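Afamin (Homo sapiens, PDB 6FAK) carries hydrophobic molecules in body fluids, binding vitamin E and keeping lipidated Wnt proteins soluble and active. Local coordinates at residues F335-S338 / R339-D343. Numbering follows the deposited sequence.
Sequences FEYS and RRHPD
Arg339 lies over the Phe335 ring and alongside Glu336 at the C-terminal end of helix 326-339, in the second albumin domain, and starts a salt-bridge network of Glu336, Arg339 and Arg340. Arg339 N donates to Phe335 O (3.1 Å), the i+4 to i bond of the helix. With CG flanked by both backbone N and C (chi1 76°) and the chain extended to NE, the guanidinium lies over the Phe335 ring, the two planes only 18° apart and CZ of Phe335 3.5 Å from NE of Arg339. That group grips Glu336 side-on, NE and NH2 both donating in its plane to OE1; NH2 meets the syn lone pair at 2.8 Å, whereas NE arrives from above the carboxylate plane. NH1 is held by Pro227 O, and Glu336 OE2 pairs with Lys332. Shortening Arg339 to an alanine takes away both donors to OE1, which would probably leave the Glu336 carboxylate freer to turn and one Phe335 face without this cover. Arg340 runs alongside Glu336, and its NH1 donates to the backbone O of Glu336 (3.1 Å); its salt bridge with OE1, modelled at 2.4 Å, is doubtfully short. Next, His341 N bonds Ser338 O at 3.2 Å, and the His341 ring makes an offset stack on Tyr337, centroids 3.9 Å apart and planes at 10°. What fixes the imidazole's rotation is ND1, donating in the ring plane to Tyr337 O at 2.7 Å.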
loop_
_atom_site.group_PDB
_atom_site.type_symbol
_atom_site.label_atom_id
_atom_site.label_comp_id
_atom_site.label_asym_id
_atom_site.label_seq_id
_atom_site.Cartn_x
_atom_site.Cartn_y
_atom_site.Cartn_z
ATOM N N PHE A 335 21.890 9.764 -1.392
ATOM C CA PHE A 335 21.617 11.130 -0.906
ATOM C C PHE A 335 21.862 12.185 -1.993
ATOM O O PHE A 335 20.963 12.976 -2.342
ATOM C CB PHE A 335 22.445 11.395 0.342
ATOM C CG PHE A 335 22.555 12.827 0.724
ATOM C CD1 PHE A 335 21.447 13.517 1.214
ATOM C CD2 PHE A 335 23.778 13.494 0.629
ATOM C CE1 PHE A 335 21.582 14.860 1.607
ATOM C CE2 PHE A 335 23.906 14.820 1.011
ATOM C CZ PHE A 335 22.809 15.513 1.496
ATOM N N GLU A 336 23.077 12.197 -2.511
ATOM C CA GLU A 336 23.474 13.230 -3.483
ATOM C C GLU A 336 22.674 13.109 -4.796
ATOM O O GLU A 336 22.202 14.148 -5.334
ATOM C CB GLU A 336 24.973 13.164 -3.773
ATOM C CG GLU A 336 25.879 13.568 -2.606
ATOM C CD GLU A 336 25.707 15.032 -2.145
ATOM O OE1 GLU A 336 25.097 15.836 -2.845
ATOM O OE2 GLU A 336 26.184 15.398 -1.047
ATOM N N TYR A 337 22.505 11.874 -5.295
ATOM C CA TYR A 337 21.791 11.652 -6.558
ATOM C C TYR A 337 20.284 11.936 -6.401
ATOM O O TYR A 337 19.672 12.619 -7.260
ATOM C CB TYR A 337 22.037 10.225 -7.116
ATOM C CG TYR A 337 21.727 10.117 -8.590
ATOM C CD1 TYR A 337 20.439 9.899 -9.033
ATOM C CD2 TYR A 337 22.734 10.342 -9.563
ATOM C CE1 TYR A 337 20.128 9.878 -10.383
ATOM C CE2 TYR A 337 22.430 10.299 -10.948
ATOM C CZ TYR A 337 21.121 10.032 -11.336
ATOM O OH TYR A 337 20.758 10.003 -12.673
ATOM N N SER A 338 19.678 11.452 -5.316
ATOM C CA SER A 338 18.238 11.683 -5.063
ATOM C C SER A 338 17.861 13.158 -4.884
ATOM O O SER A 338 16.883 13.622 -5.466
ATOM C CB SER A 338 17.738 10.880 -3.874
ATOM O OG SER A 338 18.002 9.496 -4.073
ATOM N N ARG A 339 18.665 13.906 -4.124
ATOM C CA ARG A 339 18.351 15.294 -3.872
ATOM C C ARG A 339 18.475 16.178 -5.097
ATOM O O ARG A 339 17.785 17.198 -5.161
ATOM C CB ARG A 339 19.148 15.868 -2.708
ATOM C CG ARG A 339 20.587 16.198 -2.984
ATOM C CD ARG A 339 21.138 16.713 -1.688
ATOM N NE ARG A 339 22.551 16.918 -1.738
ATOM C CZ ARG A 339 23.202 17.929 -1.140
ATOM N NH1 ARG A 339 22.534 18.861 -0.457
ATOM N NH2 ARG A 339 24.507 17.985 -1.203
ATOM N N ARG A 340 19.319 15.788 -6.049
ATOM C CA ARG A 340 19.447 16.467 -7.329
ATOM C C ARG A 340 18.521 15.999 -8.437
ATOM O O ARG A 340 18.556 16.571 -9.496
ATOM C CB ARG A 340 20.864 16.337 -7.857
ATOM C CG ARG A 340 21.872 17.114 -7.050
ATOM C CD ARG A 340 23.260 16.748 -7.576
ATOM N NE ARG A 340 24.310 17.577 -6.977
ATOM C CZ ARG A 340 24.774 17.385 -5.762
ATOM N NH1 ARG A 340 24.261 16.423 -5.004
ATOM N NH2 ARG A 340 25.729 18.167 -5.288
ATOM N N HIS A 341 17.714 14.973 -8.211
ATOM C CA HIS A 341 16.806 14.446 -9.226
ATOM C C HIS A 341 15.420 14.270 -8.613
ATOM O O HIS A 341 14.907 13.158 -8.503
ATOM C CB HIS A 341 17.346 13.113 -9.759
ATOM C CG HIS A 341 18.621 13.235 -10.516
ATOM N ND1 HIS A 341 19.852 13.239 -9.891
ATOM C CD2 HIS A 341 18.860 13.425 -11.839
ATOM C CE1 HIS A 341 20.796 13.386 -10.807
ATOM N NE2 HIS A 341 20.219 13.513 -11.991
ATOM N N PRO A 342 14.777 15.387 -8.222
ATOM C CA PRO A 342 13.394 15.369 -7.761
ATOM C C PRO A 342 12.368 14.841 -8.761
ATOM O O PRO A 342 11.278 14.472 -8.334
ATOM C CB PRO A 342 13.091 16.853 -7.451
ATOM C CG PRO A 342 14.018 17.604 -8.304
ATOM C CD PRO A 342 15.272 16.768 -8.348
ATOM N N ASP A 343 12.726 14.802 -10.045
ATOM C CA ASP A 343 11.852 14.281 -11.119
ATOM C C ASP A 343 11.826 12.747 -11.289
ATOM O O ASP A 343 11.056 12.239 -12.127
ATOM C CB ASP A 343 12.242 14.924 -12.460
ATOM C CG ASP A 343 13.742 14.771 -12.812
ATOM O OD1 ASP A 343 14.674 14.892 -11.938
ATOM O OD2 ASP A 343 13.988 14.584 -14.023
#